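Local coordinates for gram-positive cocci surface proteins LPxTG domain-containing protein (Streptococcus pneumoniae, PDB 3NZ3) that probably binds mucin through this Ig-like, all-beta domain of a cell-wall-linked surface protein, and so serves bacterial adhesion, at residues T19-H27 / V89-D97. Sequence-based numbering, arbitrary orientation.
Sequences TKTITRIIH and VESQEVTSD
Arg24 reaches from strand 14-30 across to the other sheet and holds Glu90 O end-on with two nitrogens. Its NH1 lies 2.9 Å from Glu90 O, nearly in line with the carbonyl bond. Arg24 NH2 is 3.0 Å from Glu90 O but stands above the carbonyl plane. Val89 CG1 covers one face of the guanidinium, 3.6 Å from Arg24 CZ. The Arg24 CG stands anti to the backbone N (chi1 180°), and the chain bends at chi3 (74°), which lays one face of the flat group against this methyl. Gln43 OE1 accepts a hydrogen bond from Arg24 NE and further fixes the buried group. Val89 also meets Ile26 tip to tip, with CG1 3.8 Å from Ile26 CD1. Further along, Ile22 CD1 packs on Val94 CG1 at 3.9 Å. These apolar pairs form the tight part. The more open side, where Lys20 and Gln92 are partly exposed, is looser and more polar: a water bridges Arg24 NH1 and Gln92 OE1, and Lys20 NZ lies 2.7 Å from Ser96 O. The contact joins the domain's two sheets face to face, strands nearly antiparallel. Trp70 of strand 68-74 and Ile103 of strand 101-107 pack against Arg24, while strand 39-53 pairs with 14-30.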
ATOM      1  N   THR A  19      -4.506  11.707  11.601  1.00 17.61           N
ATOM      2  CA  THR A  19      -4.375  10.456  10.850  1.00 17.68           C
ATOM      3  C   THR A  19      -3.966  10.727   9.419  1.00 17.56           C
ATOM      4  O   THR A  19      -4.297  11.774   8.851  1.00 17.27           O
ATOM      5  CB  THR A  19      -5.681   9.631  10.827  1.00 17.82           C
ATOM      6  OG1 THR A  19      -6.725  10.409  10.234  1.00 19.43           O
ATOM      7  CG2 THR A  19      -6.087   9.202  12.239  1.00 18.34           C
ATOM      8  N   LYS A  20      -3.239   9.778   8.841  1.00 17.54           N
ATOM      9  CA  LYS A  20      -2.916   9.822   7.422  1.00 17.89           C
ATOM     10  C   LYS A  20      -2.900   8.412   6.850  1.00 17.72           C
ATOM     11  O   LYS A  20      -2.631   7.449   7.566  1.00 17.31           O
ATOM     12  CB  LYS A  20      -1.583  10.536   7.177  1.00 18.00           C
ATOM     13  CG  LYS A  20      -0.357   9.849   7.715  1.00 19.68           C
ATOM     14  CD  LYS A  20       0.874  10.647   7.284  1.00 22.77           C
ATOM     15  CE  LYS A  20       2.150  10.011   7.760  1.00 24.04           C
ATOM     16  NZ  LYS A  20       3.329  10.789   7.257  1.00 26.17           N
ATOM     17  N   THR A  21      -3.203   8.304   5.561  1.00 18.08           N
ATOM     18  CA  THR A  21      -3.300   7.011   4.890  1.00 18.22           C
ATOM     19  C   THR A  21      -2.170   6.878   3.874  1.00 18.48           C
ATOM     20  O   THR A  21      -1.907   7.796   3.087  1.00 18.26           O
ATOM     21  CB  THR A  21      -4.680   6.815   4.229  1.00 18.42           C
ATOM     22  OG1 THR A  21      -5.705   7.005   5.212  1.00 18.50           O
ATOM     23  CG2 THR A  21      -4.818   5.408   3.627  1.00 17.99           C
ATOM     24  N   ILE A  22      -1.493   5.736   3.932  1.00 18.56           N
ATOM     25  CA  ILE A  22      -0.430   5.380   2.999  1.00 18.73           C
ATOM     26  C   ILE A  22      -0.863   4.095   2.303  1.00 18.58           C
ATOM     27  O   ILE A  22      -1.236   3.122   2.964  1.00 18.23           O
ATOM     28  CB  ILE A  22       0.926   5.190   3.726  1.00 18.81           C
ATOM     29  CG1 ILE A  22       1.240   6.426   4.586  1.00 19.61           C
ATOM     30  CG2 ILE A  22       2.051   4.955   2.718  1.00 18.96           C
ATOM     31  CD1 ILE A  22       2.281   6.200   5.648  1.00 20.14           C
ATOM     32  N   THR A  23      -0.826   4.103   0.972  1.00 18.39           N
ATOM     33  CA  THR A  23      -1.465   3.047   0.187  1.00 18.52           C
ATOM     34  C   THR A  23      -0.514   2.383  -0.816  1.00 18.57           C
ATOM     35  O   THR A  23       0.276   3.057  -1.491  1.00 18.32           O
ATOM     36  CB  THR A  23      -2.711   3.600  -0.557  1.00 18.96           C
ATOM     37  OG1 THR A  23      -3.560   4.294   0.365  1.00 17.81           O
ATOM     38  CG2 THR A  23      -3.513   2.473  -1.212  1.00 18.61           C
ATOM     39  N   ARG A  24      -0.590   1.057  -0.891  1.00 18.40           N
ATOM     40  CA  ARG A  24       0.055   0.315  -1.961  1.00 18.12           C
ATOM     41  C   ARG A  24      -0.990  -0.235  -2.923  1.00 18.10           C
ATOM     42  O   ARG A  24      -1.963  -0.884  -2.513  1.00 17.55           O
ATOM     43  CB  ARG A  24       0.923  -0.824  -1.424  1.00 18.52           C
ATOM     44  CG  ARG A  24       1.616  -1.628  -2.536  1.00 18.66           C
ATOM     45  CD  ARG A  24       2.690  -2.560  -1.985  1.00 19.66           C
ATOM     46  NE  ARG A  24       2.122  -3.726  -1.310  1.00 21.12           N
ATOM     47  CZ  ARG A  24       2.841  -4.687  -0.735  1.00 21.55           C
ATOM     48  NH1 ARG A  24       4.172  -4.636  -0.751  1.00 21.46           N
ATOM     49  NH2 ARG A  24       2.227  -5.707  -0.148  1.00 21.20           N
ATOM     50  N   ILE A  25      -0.777   0.027  -4.206  1.00 17.64           N
ATOM     51  CA  ILE A  25      -1.620  -0.547  -5.247  1.00 17.94           C
ATOM     52  C   ILE A  25      -0.823  -1.545  -6.072  1.00 18.03           C
ATOM     53  O   ILE A  25       0.309  -1.263  -6.501  1.00 17.79           O
ATOM     54  CB  ILE A  25      -2.231   0.541  -6.156  1.00 18.03           C
ATOM     55  CG1 ILE A  25      -3.071   1.515  -5.316  1.00 18.42           C
ATOM     56  CG2 ILE A  25      -3.087  -0.093  -7.264  1.00 17.85           C
ATOM     57  CD1 ILE A  25      -3.504   2.782  -6.046  1.00 20.26           C
ATOM     58  N   ILE A  26      -1.413  -2.716  -6.291  1.00 17.96           N
ATOM     59  CA  ILE A  26      -0.813  -3.702  -7.171  1.00 18.28           C
ATOM     60  C   ILE A  26      -1.657  -3.789  -8.440  1.00 18.74           C
ATOM     61  O   ILE A  26      -2.878  -3.972  -8.369  1.00 18.71           O
ATOM     62  CB  ILE A  26      -0.689  -5.089  -6.494  1.00 18.31           C
ATOM     63  CG1 ILE A  26      -0.093  -4.938  -5.090  1.00 18.38           C
ATOM     64  CG2 ILE A  26       0.160  -6.040  -7.362  1.00 18.71           C
ATOM     65  CD1 ILE A  26      -0.206  -6.177  -4.217  1.00 19.76           C
ATOM     66  N   HIS A  27      -1.004  -3.614  -9.584  1.00 18.76           N
ATOM     67  CA  HIS A  27      -1.639  -3.772 -10.892  1.00 19.45           C
ATOM     68  C   HIS A  27      -1.202  -5.091 -11.506  1.00 19.42           C
ATOM     69  O   HIS A  27      -0.086  -5.563 -11.255  1.00 19.20           O
ATOM     70  CB  HIS A  27      -1.242  -2.654 -11.857  1.00 19.52           C
ATOM     71  CG  HIS A  27      -1.514  -1.272 -11.352  1.00 20.73           C
ATOM     72  ND1 HIS A  27      -2.786  -0.756 -11.236  1.00 22.27           N
ATOM     73  CD2 HIS A  27      -0.668  -0.287 -10.963  1.00 21.91           C
ATOM     74  CE1 HIS A  27      -2.715   0.486 -10.788  1.00 22.96           C
ATOM     75  NE2 HIS A  27      -1.441   0.794 -10.615  1.00 22.60           N
ATOM     76  N   VAL A  89       3.689 -10.670  -4.208  1.00 23.84           N
ATOM     77  CA  VAL A  89       4.122  -9.361  -3.733  1.00 23.77           C
ATOM     78  C   VAL A  89       4.266  -9.460  -2.206  1.00 23.96           C
ATOM     79  O   VAL A  89       3.301  -9.795  -1.510  1.00 23.65           O
ATOM     80  CB  VAL A  89       3.121  -8.246  -4.152  1.00 23.79           C
ATOM     81  CG1 VAL A  89       3.488  -6.909  -3.517  1.00 23.61           C
ATOM     82  CG2 VAL A  89       3.069  -8.109  -5.683  1.00 23.88           C
ATOM     83  N   GLU A  90       5.470  -9.191  -1.707  1.00 24.05           N
ATOM     84  CA  GLU A  90       5.812  -9.399  -0.293  1.00 24.61           C
ATOM     85  C   GLU A  90       5.094  -8.414   0.625  1.00 24.28           C
ATOM     86  O   GLU A  90       4.765  -7.302   0.209  1.00 24.07           O
ATOM     87  CB  GLU A  90       7.328  -9.275  -0.076  1.00 25.04           C
ATOM     88  CG  GLU A  90       8.192 -10.226  -0.912  1.00 27.22           C
ATOM     89  CD  GLU A  90       8.006 -11.691  -0.549  1.00 28.96           C
ATOM     90  OE1 GLU A  90       7.890 -12.007   0.655  0.30 29.13           O
ATOM     91  OE2 GLU A  90       7.987 -12.530  -1.475  0.30 29.29           O
ATOM     92  N   SER A  91       4.845  -8.831   1.868  1.00 24.26           N
ATOM     93  CA  SER A  91       4.333  -7.914   2.890  1.00 24.13           C
ATOM     94  C   SER A  91       5.398  -6.856   3.184  1.00 23.91           C
ATOM     95  O   SER A  91       6.591  -7.112   3.015  1.00 23.82           O
ATOM     96  CB  SER A  91       3.939  -8.660   4.170  1.00 24.00           C
ATOM     97  OG  SER A  91       5.074  -9.174   4.838  1.00 25.81           O
ATOM     98  N   GLN A  92       4.969  -5.664   3.596  1.00 23.27           N
ATOM     99  CA  GLN A  92       5.905  -4.573   3.872  1.00 23.16           C
ATOM    100  C   GLN A  92       5.446  -3.738   5.064  1.00 22.79           C
ATOM    101  O   GLN A  92       4.278  -3.356   5.137  1.00 21.98           O
ATOM    102  CB  GLN A  92       6.064  -3.667   2.644  1.00 23.22           C
ATOM    103  CG  GLN A  92       7.218  -2.658   2.758  1.00 24.66           C
ATOM    104  CD  GLN A  92       6.979  -1.381   1.969  1.00 26.67           C
ATOM    105  OE1 GLN A  92       7.041  -1.372   0.737  1.00 27.53           O
ATOM    106  NE2 GLN A  92       6.719  -0.284   2.683  1.00 27.69           N
ATOM    107  N   GLU A  93       6.371  -3.454   5.983  1.00 22.56           N
ATOM    108  CA  GLU A  93       6.097  -2.547   7.106  1.00 22.54           C
ATOM    109  C   GLU A  93       5.796  -1.143   6.586  1.00 22.04           C
ATOM    110  O   GLU A  93       6.451  -0.653   5.660  1.00 21.76           O
ATOM    111  CB  GLU A  93       7.277  -2.493   8.088  1.00 23.17           C
ATOM    112  CG  GLU A  93       6.940  -1.782   9.418  1.00 24.58           C
ATOM    113  CD  GLU A  93       8.168  -1.383  10.244  1.00 25.59           C
ATOM    114  OE1 GLU A  93       9.279  -1.267   9.684  0.50 25.00           O
ATOM    115  OE2 GLU A  93       7.998  -1.162  11.462  0.50 25.93           O
ATOM    116  N   VAL A  94       4.789  -0.514   7.183  1.00 21.36           N
ATOM    117  CA  VAL A  94       4.385   0.839   6.834  1.00 20.83           C
ATOM    118  C   VAL A  94       4.578   1.724   8.071  1.00 20.82           C
ATOM    119  O   VAL A  94       4.073   1.420   9.158  1.00 20.31           O
ATOM    120  CB  VAL A  94       2.904   0.894   6.342  1.00 20.63           C
ATOM    121  CG1 VAL A  94       2.508   2.311   5.934  1.00 20.19           C
ATOM    122  CG2 VAL A  94       2.685  -0.048   5.161  1.00 20.75           C
ATOM    123  N   THR A  95       5.346   2.794   7.909  1.00 20.81           N
ATOM    124  CA  THR A  95       5.554   3.762   8.988  1.00 21.04           C
ATOM    125  C   THR A  95       5.158   5.128   8.461  1.00 20.99           C
ATOM    126  O   THR A  95       4.868   5.269   7.274  1.00 20.28           O
ATOM    127  CB  THR A  95       7.027   3.810   9.464  1.00 21.48           C
ATOM    128  OG1 THR A  95       7.840   4.426   8.454  1.00 21.75           O
ATOM    129  CG2 THR A  95       7.559   2.420   9.797  1.00 21.70           C
ATOM    130  N   SER A  96       5.158   6.140   9.327  1.00 21.31           N
ATOM    131  CA  SER A  96       4.784   7.490   8.907  1.00 21.98           C
ATOM    132  C   SER A  96       5.724   8.075   7.847  1.00 22.47           C
ATOM    133  O   SER A  96       5.368   9.033   7.168  1.00 22.51           O
ATOM    134  CB  SER A  96       4.695   8.432  10.107  1.00 21.84           C
ATOM    135  OG  SER A  96       5.936   8.508  10.791  1.00 22.53           O
ATOM    136  N   ASP A  97       6.908   7.485   7.705  1.00 23.56           N
ATOM    137  CA  ASP A  97       7.876   7.923   6.703  1.00 24.56           C
ATOM    138  C   ASP A  97       7.688   7.237   5.343  1.00 24.94           C
ATOM    139  O   ASP A  97       8.268   7.673   4.343  1.00 25.16           O
ATOM    140  CB  ASP A  97       9.307   7.719   7.213  1.00 25.00           C
ATOM    141  CG  ASP A  97       9.611   8.556   8.453  1.00 26.38           C
ATOM    142  OD1 ASP A  97       9.273   9.761   8.472  1.00 26.72           O
ATOM    143  OD2 ASP A  97      10.178   7.993   9.412  1.00 27.61           O
TER
HETATM  144  O   HOH W   1       6.064  -2.596  -1.429  1.00 29.54           O